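Local coordinates for protein AgaA (Rhizobium radiobacter, PDB 6HLX) that binds the opine agropinic acid as the periplasmic substrate-binding protein of an ABC transporter, probably handing it on for import into the bacterium, at residues Val194-Asp198 with Glu199-Val203; Phe334-Asn337 with Thr338-Ile342; Pro358-Ala361 with Ser362-Ala365; Met364-Ser368 with Thr369-Asp373. One frame throughout, in Å; residues are numbered along the deposited sequence.

Overall arrangement
All four contacts are local, at a helix start, along a helix or at a helix end. Interactions 1 and 4 lie at the surface and rest on caps, backbone carbonyls and bridging waters. Interactions 2 and 3 are partly buried and both touch agropinic acid, the former through an amide and a ring edge, the latter through an indole face and a guanidinium; Gln335 NE2 packs against Trp360 CZ3 at 4.1 Å. Interactions 3 and 4 are the start and the end of helix 360-369 and share Met364 and Ala365. Interaction 1 joins strand 190-195 to helix 199-207, about 25 Å from interaction 4 (centre to centre), and does not touch the ligand.

Interaction 1 (Val194-Asp198 with Glu199-Val203); sequences VFYSD and ENTRV
Tyr196 packs on Arg202 where strand 190-195 of the seven-stranded mixed sheet gives way to helix 199-207, a turn closed by an N-cap at Asp198. Tyr196 CB lies 3.5 Å from Arg202 CB, and the edge of the tyrosine ring faces Thr201 OG1. The Tyr196 carbonyl is gripped as well: Arg202 NH1 comes to its O at 2.8 Å, almost in line with the C=O and in the guanidinium plane, though the N-H...O angle is only 136°. The rest of that guanidinium is held by the carbonyls of Asp215 and Tyr216, so the arginine ties the turn to the segment that follows strand 213-214. A water lies between Ser197 O and Arg202 NH1, accepting from the latter. Asp198 then caps the helix. With CG anti to the backbone N (chi1 172°), its OD1 turns back to accept from Thr201 N at 2.8 Å, meeting it on the anti side of the carboxylate. A second water joins Asp198 N to the Thr201 hydroxyl. The carbonyl of Asp198 takes two donors: Arg202 N reaches Asp198 O at 3.0 Å, and Thr201 OG1 donates to Asp198 O at 2.7 Å, in the carbonyl plane and on a lone pair.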
loop_
_atom_site.group_PDB
_atom_site.type_symbol
_atom_site.label_atom_id
_atom_site.label_comp_id
_atom_site.label_asym_id
_atom_site.label_seq_id
_atom_site.Cartn_x
_atom_site.Cartn_y
_atom_site.Cartn_z
ATOM N N VAL A 194 -19.421 -4.212 -0.376
ATOM C CA VAL A 194 -19.834 -5.560 -0.806
ATOM C C VAL A 194 -18.639 -6.259 -1.460
ATOM O O VAL A 194 -17.961 -5.679 -2.303
ATOM C CB VAL A 194 -21.044 -5.471 -1.764
ATOM C CG1 VAL A 194 -21.581 -6.869 -2.097
ATOM C CG2 VAL A 194 -22.163 -4.588 -1.178
ATOM N N PHE A 195 -18.410 -7.498 -1.096
ATOM C CA PHE A 195 -17.227 -8.230 -1.563
ATOM C C PHE A 195 -17.476 -8.969 -2.856
ATOM O O PHE A 195 -18.326 -9.869 -2.892
ATOM C CB PHE A 195 -16.782 -9.228 -0.476
ATOM C CG PHE A 195 -16.809 -8.659 0.935
ATOM C CD1 PHE A 195 -16.248 -7.416 1.215
ATOM C CD2 PHE A 195 -17.322 -9.401 1.988
ATOM C CE1 PHE A 195 -16.271 -6.894 2.512
ATOM C CE2 PHE A 195 -17.321 -8.892 3.298
ATOM C CZ PHE A 195 -16.806 -7.641 3.546
ATOM N N TYR A 196 -16.721 -8.611 -3.907
ATOM C CA TYR A 196 -16.791 -9.292 -5.211
ATOM C C TYR A 196 -15.400 -9.809 -5.578
ATOM O O TYR A 196 -14.639 -9.095 -6.241
ATOM C CB TYR A 196 -17.309 -8.348 -6.302
ATOM C CG TYR A 196 -18.764 -7.978 -6.170
ATOM C CD1 TYR A 196 -19.759 -8.761 -6.756
ATOM C CD2 TYR A 196 -19.149 -6.807 -5.529
ATOM C CE1 TYR A 196 -21.106 -8.407 -6.662
ATOM C CE2 TYR A 196 -20.488 -6.433 -5.446
ATOM C CZ TYR A 196 -21.466 -7.248 -5.994
ATOM O OH TYR A 196 -22.791 -6.873 -5.903
ATOM N N SER A 197 -15.060 -11.042 -5.132
ATOM C CA SER A 197 -13.742 -11.616 -5.387
ATOM C C SER A 197 -13.505 -12.014 -6.849
ATOM O O SER A 197 -12.355 -12.033 -7.293
ATOM C CB SER A 197 -13.481 -12.781 -4.443
ATOM O OG SER A 197 -13.579 -12.253 -3.130
ATOM N N ASP A 198 -14.576 -12.336 -7.598
ATOM C CA ASP A 198 -14.423 -12.671 -9.015
ATOM C C ASP A 198 -14.585 -11.308 -9.750
ATOM O O ASP A 198 -15.658 -10.697 -9.656
ATOM C CB ASP A 198 -15.491 -13.688 -9.460
ATOM C CG ASP A 198 -15.488 -13.904 -10.964
ATOM O OD1 ASP A 198 -15.898 -12.979 -11.695
ATOM O OD2 ASP A 198 -15.052 -14.985 -11.409
ATOM N N GLU A 199 -13.542 -10.845 -10.476
ATOM C CA GLU A 199 -13.585 -9.503 -11.093
ATOM C C GLU A 199 -14.662 -9.346 -12.165
ATOM O O GLU A 199 -15.191 -8.235 -12.343
ATOM C CB GLU A 199 -12.202 -9.054 -11.605
ATOM C CG GLU A 199 -11.596 -9.960 -12.660
ATOM C CD GLU A 199 -10.081 -9.854 -12.697
ATOM O OE1 GLU A 199 -9.558 -9.397 -13.739
ATOM O OE2 GLU A 199 -9.421 -10.196 -11.686
ATOM N N ASN A 200 -15.044 -10.448 -12.825
ATOM C CA ASN A 200 -16.133 -10.393 -13.813
ATOM C C ASN A 200 -17.465 -10.145 -13.118
ATOM O O ASN A 200 -18.252 -9.306 -13.591
ATOM C CB ASN A 200 -16.161 -11.628 -14.708
ATOM C CG ASN A 200 -14.902 -11.699 -15.534
ATOM O OD1 ASN A 200 -14.552 -10.754 -16.243
ATOM N ND2 ASN A 200 -14.150 -12.779 -15.411
ATOM N N THR A 201 -17.701 -10.802 -11.948
ATOM C CA THR A 201 -18.926 -10.520 -11.188
ATOM C C THR A 201 -18.905 -9.054 -10.693
ATOM O O THR A 201 -19.960 -8.408 -10.645
ATOM C CB THR A 201 -19.143 -11.477 -9.992
ATOM O OG1 THR A 201 -18.204 -11.180 -8.955
ATOM C CG2 THR A 201 -19.085 -12.937 -10.393
ATOM N N ARG A 202 -17.705 -8.544 -10.332
ATOM C CA ARG A 202 -17.585 -7.169 -9.856
ATOM C C ARG A 202 -17.980 -6.158 -10.949
ATOM O O ARG A 202 -18.774 -5.250 -10.683
ATOM C CB ARG A 202 -16.175 -6.906 -9.323
ATOM C CG ARG A 202 -16.073 -5.584 -8.596
ATOM C CD ARG A 202 -14.810 -5.492 -7.755
ATOM N NE ARG A 202 -13.559 -5.490 -8.536
ATOM C CZ ARG A 202 -12.742 -6.529 -8.677
ATOM N NH1 ARG A 202 -13.067 -7.719 -8.163
ATOM N NH2 ARG A 202 -11.607 -6.401 -9.360
ATOM N N VAL A 203 -17.423 -6.326 -12.164
ATOM C CA VAL A 203 -17.731 -5.464 -13.313
ATOM C C VAL A 203 -19.218 -5.608 -13.655
ATOM O O VAL A 203 -19.914 -4.586 -13.849
ATOM C CB VAL A 203 -16.821 -5.801 -14.510
ATOM C CG1 VAL A 203 -17.312 -5.131 -15.794
ATOM C CG2 VAL A 203 -15.384 -5.400 -14.211
HETATM O O HOH W 1 -10.958 -9.526 -7.150
HETATM O O HOH W 2 -17.442 -12.892 -6.774
HETATM O O HOH W 3 -15.163 -15.048 -14.225
#

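Interaction 2 (Phe334-Asn337 with Thr338-Ile342); sequences FQQN and TAIAI. With G9Z (agropinic acid), chain E.
Thr338 packs one turn on from Phe334 in helix 333-347, the helix of a beta-alpha-beta unit between strands 322-327 and 351-356, and the same turn presents two side chains to agropinic acid. Gln335 NE2 donates to the ligand carboxylate oxygen OXT at 3.0 Å, with an N-H...O angle of 146°. The chain of Gln335 is bent at its second torsion (chi2 -111°), which turns the amide toward the ligand. Phe334 meets the same oxygen with the edge of its ring, Phe334 CZ lying 3.3 Å from OXT; the carboxylate carbon also sits near the ring plane. OXT thus has an amide N-H and an aromatic edge beside it. Arg452, whose side chain touches Phe334, is a further hydrogen-bonding partner of the ligand, while the ring of Phe275 meets that of Phe334 with the planes inclined.

Behind this first shell, Thr338 N donates to Phe334 O at 2.9 Å, and Ala339 N continues the helical ladder to Gln335 O. Farther round the helix Gln336 and Ile340 lie side by side and point the same way, Gln336 CG lying 3.8 Å from Ile340 CD1. Thr338 is buried against Ile270 and Ala274 of helix 267-274, and Thr338 OG1 also donates to Phe334 O, at 2.7 Å and from the face of the carbonyl plane opposite to Thr338 N.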
loop_
_atom_site.group_PDB
_atom_site.type_symbol
_atom_site.label_atom_id
_atom_site.label_comp_id
_atom_site.label_asym_id
_atom_site.label_seq_id
_atom_site.Cartn_x
_atom_site.Cartn_y
_atom_site.Cartn_z
ATOM N N PHE A 334 -4.735 -10.155 -13.080
ATOM C CA PHE A 334 -3.417 -9.616 -13.502
ATOM C C PHE A 334 -2.252 -10.247 -12.732
ATOM O O PHE A 334 -1.170 -10.371 -13.284
ATOM C CB PHE A 334 -3.382 -8.085 -13.449
ATOM C CG PHE A 334 -3.435 -7.487 -12.059
ATOM C CD1 PHE A 334 -2.273 -7.317 -11.313
ATOM C CD2 PHE A 334 -4.652 -7.091 -11.496
ATOM C CE1 PHE A 334 -2.326 -6.781 -10.018
ATOM C CE2 PHE A 334 -4.698 -6.536 -10.209
ATOM C CZ PHE A 334 -3.536 -6.378 -9.486
ATOM N N GLN A 335 -2.463 -10.627 -11.461
ATOM C CA GLN A 335 -1.407 -11.258 -10.653
ATOM C C GLN A 335 -1.136 -12.670 -11.186
ATOM O O GLN A 335 0.026 -13.057 -11.426
ATOM C CB GLN A 335 -1.849 -11.324 -9.188
ATOM C CG GLN A 335 -1.841 -9.982 -8.460
ATOM C CD GLN A 335 -0.763 -9.926 -7.404
ATOM O OE1 GLN A 335 -0.145 -10.926 -7.035
ATOM N NE2 GLN A 335 -0.531 -8.736 -6.889
ATOM N N GLN A 336 -2.229 -13.440 -11.419
ATOM C CA GLN A 336 -2.069 -14.786 -11.982
ATOM C C GLN A 336 -1.377 -14.736 -13.351
ATOM O O GLN A 336 -0.440 -15.498 -13.590
ATOM C CB GLN A 336 -3.428 -15.478 -12.117
ATOM C CG GLN A 336 -3.320 -16.781 -12.926
ATOM C CD GLN A 336 -4.578 -17.577 -12.827
ATOM O OE1 GLN A 336 -5.032 -17.887 -11.743
ATOM N NE2 GLN A 336 -5.157 -17.926 -13.956
ATOM N N ASN A 337 -1.826 -13.840 -14.247
ATOM C CA ASN A 337 -1.247 -13.767 -15.599
ATOM C C ASN A 337 0.176 -13.231 -15.592
ATOM O O ASN A 337 1.003 -13.691 -16.399
ATOM C CB ASN A 337 -2.167 -12.997 -16.545
ATOM C CG ASN A 337 -3.405 -13.793 -16.864
ATOM O OD1 ASN A 337 -3.357 -15.016 -17.050
ATOM N ND2 ASN A 337 -4.534 -13.126 -16.920
ATOM N N THR A 338 0.497 -12.322 -14.634
ATOM C CA THR A 338 1.893 -11.858 -14.509
ATOM C C THR A 338 2.737 -13.066 -14.098
ATOM O O THR A 338 3.829 -13.271 -14.641
ATOM C CB THR A 338 2.004 -10.706 -13.484
ATOM O OG1 THR A 338 1.338 -9.549 -14.020
ATOM C CG2 THR A 338 3.486 -10.358 -13.137
ATOM N N ALA A 339 2.237 -13.866 -13.137
ATOM C CA ALA A 339 2.966 -15.060 -12.668
ATOM C C ALA A 339 3.203 -16.075 -13.793
ATOM O O ALA A 339 4.317 -16.607 -13.920
ATOM C CB ALA A 339 2.235 -15.712 -11.498
ATOM N N ILE A 340 2.172 -16.316 -14.631
ATOM C CA ILE A 340 2.264 -17.231 -15.779
ATOM C C ILE A 340 3.330 -16.734 -16.773
ATOM O O ILE A 340 4.172 -17.523 -17.218
ATOM C CB ILE A 340 0.878 -17.428 -16.448
ATOM C CG1 ILE A 340 -0.046 -18.269 -15.531
ATOM C CG2 ILE A 340 1.006 -18.048 -17.860
ATOM C CD1 ILE A 340 -1.555 -18.246 -15.920
ATOM N N ALA A 341 3.325 -15.423 -17.065
ATOM C CA ALA A 341 4.317 -14.832 -17.977
ATOM C C ALA A 341 5.734 -14.990 -17.414
ATOM O O ALA A 341 6.636 -15.403 -18.152
ATOM C CB ALA A 341 3.998 -13.363 -18.222
ATOM N N ILE A 342 5.919 -14.735 -16.097
ATOM C CA ILE A 342 7.236 -14.888 -15.455
ATOM C C ILE A 342 7.723 -16.342 -15.561
ATOM O O ILE A 342 8.882 -16.581 -15.903
ATOM C CB ILE A 342 7.217 -14.347 -13.995
ATOM C CG1 ILE A 342 7.055 -12.805 -14.023
ATOM C CG2 ILE A 342 8.501 -14.767 -13.205
ATOM C CD1 ILE A 342 6.713 -12.160 -12.692
HETATM O OAM G9Z E . -4.277 -5.571 -1.887
HETATM C CAB G9Z E . -3.905 -5.961 -3.003
HETATM C CAC G9Z E . -4.661 -6.853 -3.790
HETATM C CB G9Z E . -3.851 -7.060 -5.107
HETATM C CA G9Z E . -2.526 -6.353 -4.871
HETATM C C G9Z E . -2.222 -5.455 -5.942
HETATM O O G9Z E . -2.708 -4.290 -5.915
HETATM N N G9Z E . -2.700 -5.690 -3.537
HETATM C CAG G9Z E . -1.693 -4.740 -2.924
HETATM C CAH G9Z E . -0.555 -5.523 -2.268
HETATM O OAP G9Z E . 0.115 -6.230 -3.311
HETATM C CAI G9Z E . 0.440 -4.618 -1.534
HETATM O OAQ G9Z E . -0.297 -3.614 -0.790
HETATM C CAJ G9Z E . 1.299 -5.421 -0.500
HETATM O OAR G9Z E . 2.210 -4.527 0.165
HETATM C CAK G9Z E . 2.059 -6.654 -1.047
HETATM O OAT G9Z E . 2.558 -7.438 0.055
HETATM C CAL G9Z E . 3.178 -6.275 -2.028
HETATM O OAS G9Z E . 3.755 -7.469 -2.601
HETATM O OXT G9Z E . -1.507 -5.885 -6.887
#

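Interaction 3 (Pro358-Ala361 with Ser362-Ala365); sequences PDWA and SRMA. With G9Z (agropinic acid), chain E.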
loop_
_atom_site.group_PDB
_atom_site.type_symbol
_atom_site.label_atom_id
_atom_site.label_comp_id
_atom_site.label_asym_id
_atom_site.label_seq_id
_atom_site.Cartn_x
_atom_site.Cartn_y
_atom_site.Cartn_z
ATOM N N PRO A 358 -2.996 -19.056 -4.436
ATOM C CA PRO A 358 -4.158 -19.119 -3.532
ATOM C C PRO A 358 -4.976 -17.834 -3.604
ATOM O O PRO A 358 -4.641 -16.927 -4.372
ATOM C CB PRO A 358 -3.497 -19.248 -2.162
ATOM C CG PRO A 358 -2.251 -18.406 -2.290
ATOM C CD PRO A 358 -1.769 -18.659 -3.703
ATOM N N ASP A 359 -6.013 -17.710 -2.770
ATOM C CA ASP A 359 -6.786 -16.464 -2.746
ATOM C C ASP A 359 -5.928 -15.346 -2.116
ATOM O O ASP A 359 -4.828 -15.626 -1.631
ATOM C CB ASP A 359 -8.130 -16.636 -2.044
ATOM C CG ASP A 359 -8.113 -16.764 -0.521
ATOM O OD1 ASP A 359 -7.029 -16.795 0.061
ATOM O OD2 ASP A 359 -9.196 -16.821 0.079
ATOM N N TRP A 360 -6.426 -14.100 -2.112
ATOM C CA TRP A 360 -5.598 -12.995 -1.645
ATOM C C TRP A 360 -5.188 -13.104 -0.185
ATOM O O TRP A 360 -3.998 -12.935 0.128
ATOM C CB TRP A 360 -6.262 -11.622 -1.934
ATOM C CG TRP A 360 -5.368 -10.510 -1.495
ATOM C CD1 TRP A 360 -5.506 -9.747 -0.375
ATOM C CD2 TRP A 360 -4.073 -10.216 -2.025
ATOM N NE1 TRP A 360 -4.429 -8.905 -0.242
ATOM C CE2 TRP A 360 -3.530 -9.173 -1.241
ATOM C CE3 TRP A 360 -3.351 -10.679 -3.135
ATOM C CZ2 TRP A 360 -2.278 -8.611 -1.514
ATOM C CZ3 TRP A 360 -2.111 -10.113 -3.409
ATOM C CH2 TRP A 360 -1.582 -9.107 -2.591
ATOM N N ALA A 361 -6.152 -13.355 0.709
ATOM C CA ALA A 361 -5.849 -13.437 2.149
ATOM C C ALA A 361 -4.780 -14.515 2.442
ATOM O O ALA A 361 -3.878 -14.279 3.263
ATOM C CB ALA A 361 -7.121 -13.712 2.941
ATOM N N SER A 362 -4.844 -15.668 1.731
ATOM C CA SER A 362 -3.838 -16.720 1.941
ATOM C C SER A 362 -2.475 -16.264 1.437
ATOM O O SER A 362 -1.487 -16.498 2.117
ATOM C CB SER A 362 -4.248 -18.023 1.262
ATOM O OG SER A 362 -5.489 -18.438 1.822
ATOM N N ARG A 363 -2.429 -15.576 0.268
ATOM C CA ARG A 363 -1.149 -15.050 -0.251
ATOM C C ARG A 363 -0.557 -14.060 0.793
ATOM O O ARG A 363 0.632 -14.133 1.103
ATOM C CB ARG A 363 -1.392 -14.332 -1.618
ATOM C CG ARG A 363 -0.147 -13.675 -2.247
ATOM C CD ARG A 363 0.141 -12.282 -1.688
ATOM N NE ARG A 363 1.335 -11.723 -2.313
ATOM C CZ ARG A 363 1.994 -10.645 -1.899
ATOM N NH1 ARG A 363 3.090 -10.249 -2.532
ATOM N NH2 ARG A 363 1.556 -9.947 -0.857
ATOM N N MET A 364 -1.374 -13.129 1.311
ATOM C CA MET A 364 -0.910 -12.117 2.281
ATOM C C MET A 364 -0.396 -12.743 3.566
ATOM O O MET A 364 0.594 -12.242 4.105
ATOM C CB MET A 364 -2.027 -11.110 2.655
ATOM C CG MET A 364 -2.068 -9.878 1.835
ATOM S SD MET A 364 -0.482 -9.043 1.522
ATOM C CE MET A 364 -0.448 -7.786 2.677
ATOM N N ALA A 365 -1.069 -13.809 4.083
ATOM C CA ALA A 365 -0.615 -14.482 5.309
ATOM C C ALA A 365 0.782 -15.054 5.060
ATOM O O ALA A 365 1.648 -14.924 5.920
ATOM C CB ALA A 365 -1.568 -15.602 5.699
HETATM O OAM G9Z E . -4.277 -5.571 -1.887
HETATM C CAB G9Z E . -3.905 -5.961 -3.003
HETATM C CAC G9Z E . -4.661 -6.853 -3.790
HETATM C CB G9Z E . -3.851 -7.060 -5.107
HETATM C CA G9Z E . -2.526 -6.353 -4.871
HETATM C C G9Z E . -2.222 -5.455 -5.942
HETATM O O G9Z E . -2.708 -4.290 -5.915
HETATM N N G9Z E . -2.700 -5.690 -3.537
HETATM C CAG G9Z E . -1.693 -4.740 -2.924
HETATM C CAH G9Z E . -0.555 -5.523 -2.268
HETATM O OAP G9Z E . 0.115 -6.230 -3.311
HETATM C CAI G9Z E . 0.440 -4.618 -1.534
HETATM O OAQ G9Z E . -0.297 -3.614 -0.790
HETATM C CAJ G9Z E . 1.299 -5.421 -0.500
HETATM O OAR G9Z E . 2.210 -4.527 0.165
HETATM C CAK G9Z E . 2.059 -6.654 -1.047
HETATM O OAT G9Z E . 2.558 -7.438 0.055
HETATM C CAL G9Z E . 3.178 -6.275 -2.028
HETATM O OAS G9Z E . 3.755 -7.469 -2.601
HETATM O OXT G9Z E . -1.507 -5.885 -6.887
#
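Trp360 lays one face of its indole over the lactam ring of agropinic acid, in the first turn of helix 360-369, whose start is N-capped by Asp359. Ligand atom CAC sits 3.6 Å above the indole plane, over its centre. On the opposite face lies Met364 CB, offset toward the rim, while Met364 CG comes obliquely to Trp360 NE1 at 3.3 Å. The sulfur makes a Met-aromatic contact of oblique geometry, with Met364 SD 4.5 Å from the centroid of the six-membered ring of Trp360. Trp360 NE1 donates to the carbonyl of Pro21, a bond that helps fix the rotation of the ring.

Arg363 runs alongside the indole in the same direction, its guanidinium only 10° from parallel with the ring and Trp360 CH2 lying over one guanidinium face. The bend at its second torsion (chi2 -83°) lets CD pack on Trp360 CZ3, and it leaves the planar end facing the hydroxyl chain of the ligand. Two bonds follow: NH2 donates to OAT, which lies at the guanidinium edge, with a fairly straight N-H...O angle (165°), and NH1 to OAS less straight. NH1 also bonds Thr375 OG1, a second-shell partner that probably steadies the group.

At the helix start, Pro358 CB rests against Ser362 CB. The carboxylate of Asp359 serves Ser362 twice through one oxygen. OD1 takes Ser362 N at 3.0 Å, nearly along its C-O bond, and from the other face of the carboxylate plane the hydroxyl, Ser362 OG lying 2.9 Å from Asp359 OD1.

Interaction 4 (Met364-Ser368 with Thr369-Asp373); sequences MAKAS and TGDYD. With EDO (1,2-ethanediol), chain B.
The ring of Tyr372 turns its edge to the last turn of helix 360-369. The carbonyl oxygen of Ala367 lies near the ring plane, as does a water that links the two residues, donating a hydrogen bond to Ala367 O and accepting one from Tyr372 OH. Ala367 CA approaches the ring obliquely, 3.7 Å from Tyr372 CE2. With Tyr372 CG between its backbone N and carbonyl carbon (chi1 63°), the ring folds back toward the helix, and the tyrosine also touches Leu327 of strand 322-327 and Pro406.

Here the helix ends in a Schellman motif at Gly370, whose phi is positive (70°). Asp371 N donates to Lys366 O at 2.9 Å and Gly370 N to Ala367 O at 3.2 Å, the latter from well above the carbonyl plane. Lys366 O also accepts Thr369 N, from the face opposite to Asp371 N, and more weakly the Thr369 hydroxyl. Asp371 is the centre of an inverse gamma turn that sends the chain toward strand 374-379.

Ser368 OG folds back to donate to Ala365 O at 2.7 Å. The side chains of Lys366 and Asp371 cross, with Lys366 CE 3.8 Å from Asp371 OD2, yet the charged ends stay apart, Lys366 NZ being 4.8 Å from Asp371 OD2. A water accepts from Lys366 NZ and donates to Asp371 O. Asp373 OD1 accepts from 1,2-ethanediol, probably from the crystallisation liquor, and Asp373 OD2 from Arg325 N.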
loop_
_atom_site.group_PDB
_atom_site.type_symbol
_atom_site.label_atom_id
_atom_site.label_comp_id
_atom_site.label_asym_id
_atom_site.label_seq_id
_atom_site.Cartn_x
_atom_site.Cartn_y
_atom_site.Cartn_z
ATOM N N MET A 364 -1.374 -13.129 1.311
ATOM C CA MET A 364 -0.910 -12.117 2.281
ATOM C C MET A 364 -0.396 -12.743 3.566
ATOM O O MET A 364 0.594 -12.242 4.105
ATOM C CB MET A 364 -2.027 -11.110 2.655
ATOM C CG MET A 364 -2.068 -9.878 1.835
ATOM S SD MET A 364 -0.482 -9.043 1.522
ATOM C CE MET A 364 -0.448 -7.786 2.677
ATOM N N ALA A 365 -1.069 -13.809 4.083
ATOM C CA ALA A 365 -0.615 -14.482 5.309
ATOM C C ALA A 365 0.782 -15.054 5.060
ATOM O O ALA A 365 1.648 -14.924 5.920
ATOM C CB ALA A 365 -1.568 -15.602 5.699
ATOM N N LYS A 366 1.009 -15.666 3.875
ATOM C CA LYS A 366 2.338 -16.208 3.561
ATOM C C LYS A 366 3.360 -15.076 3.378
ATOM O O LYS A 366 4.482 -15.186 3.876
ATOM C CB LYS A 366 2.304 -17.084 2.309
ATOM C CG LYS A 366 1.536 -18.391 2.478
ATOM C CD LYS A 366 1.609 -19.219 1.198
ATOM C CE LYS A 366 1.793 -20.689 1.476
ATOM N NZ LYS A 366 2.062 -21.451 0.227
ATOM N N ALA A 367 2.985 -14.008 2.666
ATOM C CA ALA A 367 3.895 -12.882 2.423
ATOM C C ALA A 367 4.341 -12.226 3.741
ATOM O O ALA A 367 5.526 -11.884 3.892
ATOM C CB ALA A 367 3.246 -11.857 1.501
ATOM N N SER A 368 3.413 -12.131 4.718
ATOM C CA SER A 368 3.659 -11.532 6.041
ATOM C C SER A 368 4.708 -12.263 6.858
ATOM O O SER A 368 5.364 -11.620 7.669
ATOM C CB SER A 368 2.356 -11.403 6.841
ATOM O OG SER A 368 1.969 -12.645 7.409
ATOM N N THR A 369 4.851 -13.592 6.674
ATOM C CA THR A 369 5.836 -14.414 7.388
ATOM C C THR A 369 7.066 -14.778 6.536
ATOM O O THR A 369 7.937 -15.496 7.019
ATOM C CB THR A 369 5.201 -15.693 7.977
ATOM O OG1 THR A 369 4.723 -16.537 6.926
ATOM C CG2 THR A 369 4.107 -15.401 9.005
ATOM N N GLY A 370 7.113 -14.312 5.285
ATOM C CA GLY A 370 8.199 -14.650 4.360
ATOM C C GLY A 370 8.147 -16.104 3.928
ATOM O O GLY A 370 9.165 -16.680 3.541
ATOM N N ASP A 371 6.942 -16.718 3.978
ATOM C CA ASP A 371 6.747 -18.117 3.603
ATOM C C ASP A 371 6.662 -18.269 2.074
ATOM O O ASP A 371 5.629 -18.666 1.526
ATOM C CB ASP A 371 5.518 -18.706 4.313
ATOM C CG ASP A 371 5.341 -20.198 4.108
ATOM O OD1 ASP A 371 6.310 -20.860 3.635
ATOM O OD2 ASP A 371 4.235 -20.704 4.397
ATOM N N TYR A 372 7.766 -17.952 1.391
ATOM C CA TYR A 372 7.846 -18.020 -0.065
ATOM C C TYR A 372 9.304 -17.935 -0.500
ATOM O O TYR A 372 10.137 -17.525 0.306
ATOM C CB TYR A 372 7.026 -16.863 -0.696
ATOM C CG TYR A 372 7.489 -15.450 -0.384
ATOM C CD1 TYR A 372 8.458 -14.824 -1.169
ATOM C CD2 TYR A 372 6.870 -14.689 0.611
ATOM C CE1 TYR A 372 8.822 -13.496 -0.955
ATOM C CE2 TYR A 372 7.260 -13.368 0.864
ATOM C CZ TYR A 372 8.229 -12.771 0.068
ATOM O OH TYR A 372 8.568 -11.446 0.240
ATOM N N ASP A 373 9.596 -18.278 -1.781
ATOM C CA ASP A 373 10.936 -18.174 -2.403
ATOM C C ASP A 373 10.986 -16.771 -3.059
ATOM O O ASP A 373 11.900 -15.991 -2.805
ATOM C CB ASP A 373 11.119 -19.269 -3.467
ATOM C CG ASP A 373 11.092 -20.698 -2.932
ATOM O OD1 ASP A 373 11.335 -20.883 -1.726
ATOM O OD2 ASP A 373 10.802 -21.625 -3.725
HETATM C C1 EDO B . 13.817 -20.202 2.513
HETATM O O1 EDO B . 14.562 -21.216 1.869
HETATM C C2 EDO B . 13.194 -19.278 1.439
HETATM O O2 EDO B . 12.226 -19.979 0.677
HETATM O O HOH W 4 4.977 -21.049 -0.013
HETATM O O HOH W 5 7.309 -10.368 2.437
#